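Local coordinates for protein OBCA, Oxalate Biosynthetic Component A (Burkholderia glumae, PDB 4NNB) that is a metal-binding protein with a TIM-barrel fold that holds a magnesium ion together with an oxaloacetate ion in its pocket, at residues I13-K18 with H224-D229; R250-L255 with S289-A294; V472-G477 with R490-T495. All coordinates share one frame; numbering follows the deposited sequence.

Contact 1: residues I13-K18 with H224-D229; sequences IGAVPK and HLHTRD. With MG (magnesium ion), chain B; OAA (oxaloacetate ion), chain C.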
loop_
_atom_site.group_PDB
_atom_site.type_symbol
_atom_site.label_atom_id
_atom_site.label_comp_id
_atom_site.label_asym_id
_atom_site.label_seq_id
_atom_site.Cartn_x
_atom_site.Cartn_y
_atom_site.Cartn_z
ATOM N N ILE A 13 3.973 4.855 -0.270
ATOM C CA ILE A 13 2.883 5.531 -0.980
ATOM C C ILE A 13 2.148 4.645 -1.963
ATOM O O ILE A 13 0.931 4.478 -1.865
ATOM C CB ILE A 13 3.362 6.781 -1.737
ATOM C CG1 ILE A 13 4.132 7.713 -0.807
ATOM C CG2 ILE A 13 2.164 7.512 -2.380
ATOM C CD1 ILE A 13 5.648 7.614 -0.942
ATOM N N GLY A 14 2.891 4.107 -2.926
ATOM C CA GLY A 14 2.309 3.296 -3.973
ATOM C C GLY A 14 1.355 4.008 -4.910
ATOM O O GLY A 14 1.258 5.240 -4.931
ATOM N N ALA A 15 0.643 3.199 -5.682
ATOM C CA ALA A 15 -0.326 3.678 -6.652
ATOM C C ALA A 15 -1.770 3.570 -6.154
ATOM O O ALA A 15 -2.624 4.373 -6.532
ATOM C CB ALA A 15 -0.167 2.905 -7.952
ATOM N N VAL A 16 -2.044 2.575 -5.318
ATOM C CA VAL A 16 -3.430 2.173 -5.063
ATOM C C VAL A 16 -4.122 2.769 -3.822
ATOM O O VAL A 16 -5.235 3.306 -3.936
ATOM C CB VAL A 16 -3.587 0.631 -5.106
ATOM C CG1 VAL A 16 -5.011 0.219 -4.741
ATOM C CG2 VAL A 16 -3.207 0.109 -6.502
ATOM N N PRO A 17 -3.486 2.683 -2.637
ATOM C CA PRO A 17 -4.251 3.153 -1.471
ATOM C C PRO A 17 -4.521 4.670 -1.501
ATOM O O PRO A 17 -3.827 5.411 -2.211
ATOM C CB PRO A 17 -3.350 2.781 -0.282
ATOM C CG PRO A 17 -1.962 2.706 -0.847
ATOM C CD PRO A 17 -2.160 2.165 -2.260
ATOM N N LYS A 18 -5.522 5.127 -0.750
ATOM C CA LYS A 18 -5.817 6.557 -0.694
ATOM C C LYS A 18 -5.792 7.098 0.744
ATOM O O LYS A 18 -6.057 6.369 1.695
ATOM C CB LYS A 18 -7.175 6.853 -1.367
ATOM C CG LYS A 18 -7.189 6.625 -2.889
ATOM C CD LYS A 18 -8.539 6.991 -3.517
ATOM C CE LYS A 18 -8.794 8.494 -3.435
ATOM N NZ LYS A 18 -10.143 8.904 -3.960
ATOM N N HIS A 224 11.192 3.141 -1.545
ATOM C CA HIS A 224 10.568 3.152 -2.878
ATOM C C HIS A 224 9.417 4.169 -2.874
ATOM O O HIS A 224 8.489 4.062 -2.078
ATOM C CB HIS A 224 10.077 1.732 -3.214
ATOM C CG HIS A 224 9.220 1.633 -4.444
ATOM N ND1 HIS A 224 9.724 1.763 -5.728
ATOM C CD2 HIS A 224 7.901 1.360 -4.591
ATOM C CE1 HIS A 224 8.748 1.600 -6.601
ATOM N NE2 HIS A 224 7.625 1.356 -5.936
ATOM N N LEU A 225 9.496 5.156 -3.759
ATOM C CA LEU A 225 8.579 6.292 -3.758
ATOM C C LEU A 225 7.638 6.324 -4.957
ATOM O O LEU A 225 8.041 6.007 -6.082
ATOM C CB LEU A 225 9.392 7.598 -3.755
ATOM C CG LEU A 225 10.207 7.868 -2.485
ATOM C CD1 LEU A 225 11.001 9.171 -2.598
ATOM C CD2 LEU A 225 9.265 7.919 -1.275
ATOM N N HIS A 226 6.390 6.720 -4.700
ATOM C CA HIS A 226 5.482 7.208 -5.735
ATOM C C HIS A 226 5.058 8.627 -5.370
ATOM O O HIS A 226 5.136 9.037 -4.203
ATOM C CB HIS A 226 4.186 6.392 -5.789
ATOM C CG HIS A 226 4.327 5.006 -6.339
ATOM N ND1 HIS A 226 3.611 4.573 -7.433
ATOM C CD2 HIS A 226 5.041 3.938 -5.904
ATOM C CE1 HIS A 226 3.891 3.301 -7.664
ATOM N NE2 HIS A 226 4.757 2.892 -6.751
ATOM N N THR A 227 4.571 9.361 -6.363
ATOM C CA THR A 227 3.856 10.607 -6.136
ATOM C C THR A 227 2.419 10.455 -6.624
ATOM O O THR A 227 2.096 9.504 -7.343
ATOM C CB THR A 227 4.534 11.792 -6.846
ATOM O OG1 THR A 227 4.826 11.428 -8.206
ATOM C CG2 THR A 227 5.833 12.168 -6.129
ATOM N N ARG A 228 1.561 11.389 -6.219
ATOM C CA ARG A 228 0.146 11.369 -6.579
ATOM C C ARG A 228 -0.276 12.742 -7.081
ATOM O O ARG A 228 0.206 13.761 -6.598
ATOM C CB ARG A 228 -0.730 11.027 -5.365
ATOM C CG ARG A 228 -0.427 9.691 -4.679
ATOM C CD ARG A 228 -0.684 8.495 -5.575
ATOM N NE ARG A 228 -0.566 7.262 -4.800
ATOM C CZ ARG A 228 -1.562 6.736 -4.089
ATOM N NH1 ARG A 228 -2.763 7.318 -4.085
ATOM N NH2 ARG A 228 -1.368 5.620 -3.401
ATOM N N ASP A 229 -1.208 12.759 -8.029
ATOM C CA ASP A 229 -1.730 14.010 -8.580
ATOM C C ASP A 229 -2.891 14.508 -7.703
ATOM O O ASP A 229 -3.918 13.839 -7.590
ATOM C CB ASP A 229 -2.162 13.749 -10.034
ATOM C CG ASP A 229 -3.001 14.873 -10.635
ATOM O OD1 ASP A 229 -2.901 16.027 -10.185
ATOM O OD2 ASP A 229 -3.750 14.582 -11.592
HETATM MG MG MG B . 5.663 1.001 -6.778
HETATM O O1 OAA C . 7.460 0.296 -10.705
HETATM O O2 OAA C . 6.716 1.094 -8.715
HETATM O O4 OAA C . 1.940 -1.059 -8.725
HETATM O O5 OAA C . 2.598 -0.483 -10.852
HETATM O O3 OAA C . 4.217 0.436 -7.894
HETATM C C1 OAA C . 6.549 0.337 -9.765
HETATM C C2 OAA C . 5.310 -0.515 -9.928
HETATM C C3 OAA C . 4.133 -0.153 -9.050
HETATM C C4 OAA C . 2.816 -0.575 -9.570
HETATM O O HOH W 1 5.820 3.866 -2.298
HETATM O O HOH W 2 6.098 -1.217 -6.744
#

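Contact 2: residues R250-L255 with S289-A294; sequences RNQIVL and SKLRRA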
loop_
_atom_site.group_PDB
_atom_site.type_symbol
_atom_site.label_atom_id
_atom_site.label_comp_id
_atom_site.label_asym_id
_atom_site.label_seq_id
_atom_site.Cartn_x
_atom_site.Cartn_y
_atom_site.Cartn_z
ATOM N N ARG A 250 -4.766 10.227 -7.805
ATOM C CA ARG A 250 -4.350 9.308 -8.853
ATOM C C ARG A 250 -2.829 9.157 -8.895
ATOM O O ARG A 250 -2.084 10.130 -8.756
ATOM C CB ARG A 250 -4.878 9.801 -10.208
ATOM C CG ARG A 250 -4.605 8.867 -11.367
ATOM C CD ARG A 250 -5.135 9.422 -12.701
ATOM N NE ARG A 250 -4.737 10.813 -12.880
ATOM C CZ ARG A 250 -3.592 11.206 -13.433
ATOM N NH1 ARG A 250 -2.719 10.310 -13.889
ATOM N NH2 ARG A 250 -3.317 12.498 -13.537
ATOM N N ASN A 251 -2.378 7.924 -9.084
ATOM C CA ASN A 251 -0.957 7.657 -9.208
ATOM C C ASN A 251 -0.417 8.403 -10.405
ATOM O O ASN A 251 -0.990 8.321 -11.490
ATOM C CB ASN A 251 -0.706 6.171 -9.403
ATOM C CG ASN A 251 0.770 5.849 -9.455
ATOM O OD1 ASN A 251 1.498 6.072 -8.478
ATOM N ND2 ASN A 251 1.224 5.311 -10.581
ATOM N N GLN A 252 0.677 9.128 -10.201
ATOM C CA GLN A 252 1.242 9.986 -11.237
ATOM C C GLN A 252 2.639 10.468 -10.849
ATOM O O GLN A 252 2.860 10.952 -9.728
ATOM C CB GLN A 252 0.323 11.193 -11.469
ATOM C CG GLN A 252 0.830 12.142 -12.530
ATOM C CD GLN A 252 0.901 11.465 -13.888
ATOM O OE1 GLN A 252 -0.087 10.900 -14.367
ATOM N NE2 GLN A 252 2.080 11.495 -14.504
ATOM N N ILE A 253 3.584 10.322 -11.772
ATOM C CA ILE A 253 4.892 10.928 -11.617
ATOM C C ILE A 253 4.720 12.447 -11.672
ATOM O O ILE A 253 4.336 13.001 -12.703
ATOM C CB ILE A 253 5.869 10.461 -12.726
ATOM C CG1 ILE A 253 6.166 8.957 -12.582
ATOM C CG2 ILE A 253 7.160 11.272 -12.677
ATOM C CD1 ILE A 253 6.591 8.257 -13.903
ATOM N N VAL A 254 4.993 13.116 -10.557
ATOM C CA VAL A 254 4.841 14.563 -10.480
ATOM C C VAL A 254 6.219 15.161 -10.288
ATOM O O VAL A 254 6.826 15.023 -9.217
ATOM C CB VAL A 254 3.914 14.966 -9.317
ATOM C CG1 VAL A 254 3.774 16.495 -9.250
ATOM C CG2 VAL A 254 2.565 14.299 -9.464
ATOM N N LEU A 255 6.730 15.804 -11.333
ATOM C CA LEU A 255 8.105 16.282 -11.312
ATOM C C LEU A 255 8.353 17.314 -10.221
ATOM O O LEU A 255 9.392 17.278 -9.558
ATOM C CB LEU A 255 8.513 16.848 -12.682
ATOM C CG LEU A 255 8.413 15.864 -13.852
ATOM C CD1 LEU A 255 8.925 16.499 -15.156
ATOM C CD2 LEU A 255 9.175 14.576 -13.545
ATOM N N SER A 289 5.943 7.482 -22.717
ATOM C CA SER A 289 6.321 8.870 -22.462
ATOM C C SER A 289 7.656 9.036 -21.730
ATOM O O SER A 289 8.000 8.257 -20.824
ATOM C CB SER A 289 5.224 9.559 -21.665
ATOM O OG SER A 289 5.617 10.865 -21.314
ATOM N N LYS A 290 8.393 10.073 -22.120
ATOM C CA LYS A 290 9.664 10.397 -21.482
ATOM C C LYS A 290 9.440 10.865 -20.040
ATOM O O LYS A 290 10.382 10.934 -19.257
ATOM C CB LYS A 290 10.422 11.455 -22.291
ATOM C CG LYS A 290 9.740 12.815 -22.333
ATOM C CD LYS A 290 10.482 13.798 -23.253
ATOM C CE LYS A 290 11.969 13.917 -22.899
ATOM N NZ LYS A 290 12.650 15.100 -23.531
ATOM N N LEU A 291 8.194 11.190 -19.697
ATOM C CA LEU A 291 7.847 11.486 -18.308
ATOM C C LEU A 291 8.306 10.344 -17.382
ATOM O O LEU A 291 8.693 10.584 -16.232
ATOM C CB LEU A 291 6.337 11.754 -18.167
ATOM C CG LEU A 291 5.826 12.118 -16.765
ATOM C CD1 LEU A 291 6.509 13.389 -16.237
ATOM C CD2 LEU A 291 4.312 12.264 -16.742
ATOM N N ARG A 292 8.325 9.117 -17.907
ATOM C CA ARG A 292 8.690 7.943 -17.116
ATOM C C ARG A 292 10.168 7.877 -16.745
ATOM O O ARG A 292 10.573 6.997 -15.992
ATOM C CB ARG A 292 8.245 6.655 -17.815
ATOM C CG ARG A 292 6.731 6.568 -18.011
ATOM C CD ARG A 292 6.319 5.230 -18.609
ATOM N NE ARG A 292 6.479 4.148 -17.635
ATOM C CZ ARG A 292 6.193 2.873 -17.876
ATOM N NH1 ARG A 292 5.738 2.502 -19.073
ATOM N NH2 ARG A 292 6.354 1.972 -16.916
ATOM N N ARG A 293 10.970 8.804 -17.270
ATOM C CA ARG A 293 12.351 8.975 -16.812
ATOM C C ARG A 293 12.697 10.438 -16.496
ATOM O O ARG A 293 13.811 10.728 -16.084
ATOM C CB ARG A 293 13.356 8.412 -17.846
ATOM C CG ARG A 293 13.160 8.956 -19.263
ATOM C CD ARG A 293 14.080 8.273 -20.283
ATOM N NE ARG A 293 13.721 8.663 -21.646
ATOM C CZ ARG A 293 12.775 8.079 -22.377
ATOM N NH1 ARG A 293 12.093 7.042 -21.898
ATOM N NH2 ARG A 293 12.516 8.532 -23.599
ATOM N N ALA A 294 11.754 11.359 -16.687
ATOM C CA ALA A 294 12.038 12.784 -16.468
ATOM C C ALA A 294 12.430 13.109 -15.015
ATOM O O ALA A 294 13.156 14.072 -14.757
ATOM C CB ALA A 294 10.862 13.635 -16.909
#

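Contact 3: residues V472-G477 with R490-T495; sequences VGLEDG and RKARGT. With MG (magnesium ion), chain B; OAA (oxaloacetate ion), chain C.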
loop_
_atom_site.group_PDB
_atom_site.type_symbol
_atom_site.label_atom_id
_atom_site.label_comp_id
_atom_site.label_asym_id
_atom_site.label_seq_id
_atom_site.Cartn_x
_atom_site.Cartn_y
_atom_site.Cartn_z
ATOM N N VAL A 472 8.250 -3.729 2.799
ATOM C CA VAL A 472 6.936 -3.525 3.419
ATOM C C VAL A 472 6.569 -2.060 3.227
ATOM O O VAL A 472 7.420 -1.252 2.856
ATOM C CB VAL A 472 6.958 -3.830 4.933
ATOM C CG1 VAL A 472 7.108 -5.323 5.175
ATOM C CG2 VAL A 472 8.084 -3.050 5.611
ATOM N N GLY A 473 5.309 -1.720 3.471
ATOM C CA GLY A 473 4.887 -0.330 3.447
ATOM C C GLY A 473 3.431 -0.210 3.044
ATOM O O GLY A 473 2.858 -1.179 2.542
ATOM N N LEU A 474 2.839 0.973 3.225
ATOM C CA LEU A 474 1.427 1.187 2.867
ATOM C C LEU A 474 1.101 0.877 1.394
ATOM O O LEU A 474 -0.031 0.497 1.065
ATOM C CB LEU A 474 0.983 2.604 3.241
ATOM C CG LEU A 474 1.036 2.960 4.734
ATOM C CD1 LEU A 474 0.260 4.265 5.018
ATOM C CD2 LEU A 474 0.489 1.810 5.575
ATOM N N GLU A 475 2.087 1.023 0.512
ATOM C CA GLU A 475 1.929 0.580 -0.879
ATOM C C GLU A 475 1.431 -0.859 -0.996
ATOM O O GLU A 475 0.572 -1.162 -1.833
ATOM C CB GLU A 475 3.259 0.728 -1.638
ATOM C CG GLU A 475 3.237 0.124 -3.049
ATOM C CD GLU A 475 4.367 0.656 -3.921
ATOM O OE1 GLU A 475 4.427 0.302 -5.121
ATOM O OE2 GLU A 475 5.209 1.413 -3.395
ATOM N N ASP A 476 1.958 -1.748 -0.159
ATOM C CA ASP A 476 1.653 -3.182 -0.271
ATOM C C ASP A 476 0.555 -3.692 0.669
ATOM O O ASP A 476 -0.174 -4.625 0.327
ATOM C CB ASP A 476 2.929 -4.000 -0.061
ATOM C CG ASP A 476 4.014 -3.615 -1.039
ATOM O OD1 ASP A 476 5.205 -3.567 -0.649
ATOM O OD2 ASP A 476 3.663 -3.325 -2.194
ATOM N N GLY A 477 0.449 -3.089 1.851
ATOM C CA GLY A 477 -0.597 -3.441 2.802
ATOM C C GLY A 477 -0.759 -2.351 3.842
ATOM O O GLY A 477 0.215 -1.686 4.197
ATOM N N ARG A 490 -4.927 -4.513 12.906
ATOM C CA ARG A 490 -5.377 -3.123 12.843
ATOM C C ARG A 490 -4.637 -2.382 11.729
ATOM O O ARG A 490 -3.674 -2.903 11.168
ATOM C CB ARG A 490 -5.104 -2.408 14.166
ATOM C CG ARG A 490 -3.614 -2.402 14.560
ATOM C CD ARG A 490 -3.335 -1.353 15.632
ATOM N NE ARG A 490 -2.025 -1.489 16.267
ATOM C CZ ARG A 490 -0.917 -0.905 15.821
ATOM N NH1 ARG A 490 -0.962 -0.149 14.730
ATOM N NH2 ARG A 490 0.235 -1.083 16.452
ATOM N N LYS A 491 -5.088 -1.167 11.425
ATOM C CA LYS A 491 -4.390 -0.301 10.481
ATOM C C LYS A 491 -3.045 0.102 11.065
ATOM O O LYS A 491 -2.938 0.437 12.258
ATOM C CB LYS A 491 -5.238 0.936 10.148
ATOM C CG LYS A 491 -6.420 0.633 9.209
ATOM C CD LYS A 491 -5.914 0.273 7.797
ATOM C CE LYS A 491 -6.965 -0.380 6.913
ATOM N NZ LYS A 491 -7.873 0.585 6.231
ATOM N N ALA A 492 -2.005 0.028 10.241
ATOM C CA ALA A 492 -0.678 0.470 10.661
ATOM C C ALA A 492 -0.687 1.971 10.957
ATOM O O ALA A 492 -1.434 2.722 10.326
ATOM C CB ALA A 492 0.354 0.156 9.572
ATOM N N ARG A 493 0.155 2.414 11.890
ATOM C CA ARG A 493 0.284 3.844 12.150
ATOM C C ARG A 493 1.132 4.530 11.072
ATOM O O ARG A 493 1.205 5.759 11.003
ATOM C CB ARG A 493 0.910 4.078 13.523
ATOM C CG ARG A 493 0.069 3.568 14.685
ATOM C CD ARG A 493 -0.090 4.650 15.720
ATOM N NE ARG A 493 -1.018 5.681 15.257
ATOM C CZ ARG A 493 -0.932 6.961 15.597
ATOM N NH1 ARG A 493 0.047 7.367 16.391
ATOM N NH2 ARG A 493 -1.822 7.835 15.143
ATOM N N GLY A 494 1.785 3.727 10.241
ATOM C CA GLY A 494 2.652 4.251 9.207
ATOM C C GLY A 494 3.507 3.141 8.632
ATOM O O GLY A 494 3.572 2.041 9.194
ATOM N N THR A 495 4.138 3.412 7.493
ATOM C CA THR A 495 5.110 2.476 6.946
ATOM C C THR A 495 6.232 2.239 7.955
ATOM O O THR A 495 6.695 1.115 8.116
ATOM C CB THR A 495 5.673 2.973 5.585
ATOM O OG1 THR A 495 4.620 2.922 4.601
ATOM C CG2 THR A 495 6.818 2.101 5.132
HETATM MG MG MG B . 5.663 1.001 -6.778
HETATM O O1 OAA C . 7.460 0.296 -10.705
HETATM O O2 OAA C . 6.716 1.094 -8.715
HETATM O O4 OAA C . 1.940 -1.059 -8.725
HETATM O O5 OAA C . 2.598 -0.483 -10.852
HETATM O O3 OAA C . 4.217 0.436 -7.894
HETATM C C1 OAA C . 6.549 0.337 -9.765
HETATM C C2 OAA C . 5.310 -0.515 -9.928
HETATM C C3 OAA C . 4.133 -0.153 -9.050
HETATM C C4 OAA C . 2.816 -0.575 -9.570
HETATM O O HOH W 2 6.098 -1.217 -6.744
#

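Contact 1: residues I13-K18 with H224-D229
Arg228 lays its guanidinium group against the 13-18 loop, where three backbone carbonyls come to its nitrogens. NH1 and NH2 grip Pro17 O end-on, with the oxygen in the guanidinium plane: NH2 to Pro17 O is 2.7 Å along a lone pair, and NH1 to Pro17 O is 2.9 Å. NE reaches Gly14 O at 2.7 Å, tilted from the carbonyl plane, whereas the 3.0 Å bond from NH2 to Ile13 O comes from above the plane of that carbonyl. A bend at chi2 (-64°) turns the arginine chain toward the loop, and Ala15 O lies over one guanidinium face. The backbone of Gly14 covers a face of the His226 imidazole: its CA is 3.5 Å from the ring centroid, a CH-pi contact. Ile13 CD1 meets Leu225 CD2 at 3.6 Å.

His224 and His226 turn their NE2 edges to the magnesium ion, which also takes Glu475 and chelating oxygens of the oxaloacetate ion. His226 ND1 is hydrogen-bonded to Asn251 OD1, so the ring is held at both nitrogens. The chemistry implies a metal ligand held in rotation by a second-shell amide, beside a buried arginine whose positive charge is probably stabilised by carbonyl dipoles.

Contact 2: residues R250-L255 with S289-A294
Leu291 pushes its two methyl groups into the shallow hollow formed by Gln252, Ile253 and Leu255. With CG anti to its backbone N (chi1 -178°), the side chain reaches out from the short 291-294 helix and forks at the tip. One branch, CD1, fits between Ile253 and Leu255 and lies 3.9 Å from Leu255 CG. The other, CD2, comes 3.3 Å from Gln252 NE2. That amide is held in place from its own side: OE1 accepts from Arg250 NH1 on a lone pair at 2.7 Å, and NE2 donates to Ile253 O, which lies in the amide plane.

Ile253 and Leu291 run past each other in opposite directions, and the ethyl tip of Ile253, CD1, comes to rest on the helix backbone, 3.9 Å from Arg292 CA. On the other flank the fork of Leu255 straddles the small bump of Ala294, with CD1 and CD2 each 3.9 Å from Ala294 CB. No hydrogen bond crosses the interface, so its fit is one of shape.

The guanidinium of Arg292 is hydrogen-bonded to Ala287 O, Thr278 O and Asn326. The contact sets helix 291-294 against the start of helix 255-268, beyond strand 250-251, with helix 328-341 covering Arg292 and Arg293.

Contact 3: residues V472-G477 with R490-T495
Thr495 and Leu474 meet where the loop after a barrel strand touches the start of a helix, in the TIM-barrel region that carries the metal site. Strand 469-472 lies beside strand 5-10 in the main sheet; past it the chain turns through 474-476, where Gly473 O accepts from both Asp476 N and Gly477 N, and after the small antiparallel pair 479-481 and 489-491 it comes back to the turn.

The second segment starts with Arg490: NH1 donates to Lys491 O, while Asp482 and Glu497 form salt bridges with the guanidinium group. The first residue to touch the turn is Ala492. Its methyl CB lies 4.3 Å from Leu474 CD2, a loose apolar contact bordered by Gln498 of the helix that follows. Gly494 then takes the N-cap position of helix 495-507, and its carbonyl carbon skirts the same leucine methyl.

Thr495, in the first turn of that helix, makes the principal contact by dividing its branches. A chi1 of -68° puts OG1 beside the backbone N and the methyl CG2 anti to it. Gly473, with no side chain, lets this methyl lie close over its CA, with CG2 of Thr495 3.5 Å from CA of Gly473. One residue beyond Leu474, the extended side chain of Glu475 carries OE1 to the magnesium ion at 2.2 Å. The hydroxyl joins the turn to the helix: Leu474 N donates to Thr495 OG1 at 3.0 Å, nearly straight at 167°.

Contacts 1 and 3 are buried near the middle of the chain and share the magnesium and oxaloacetate ions: the first supplies two histidines, the second one carboxylate, and Gly14 packs against Glu475 between them. Contact 2 lies farther out, is only partly buried, and does not touch contact 3. It joins contact 1 through neighbouring strands 222-229 and 250-251, where Asn251 meets His226 and Thr227 OG1 probably hydrogen-bonds to Gln252 O. The chemistry follows the place: charge, carbonyls and metal in contact 1, a single hydroxyl bond beside glycine in contact 3, and largely apolar meshing, with no hydrogen bond, across contact 2.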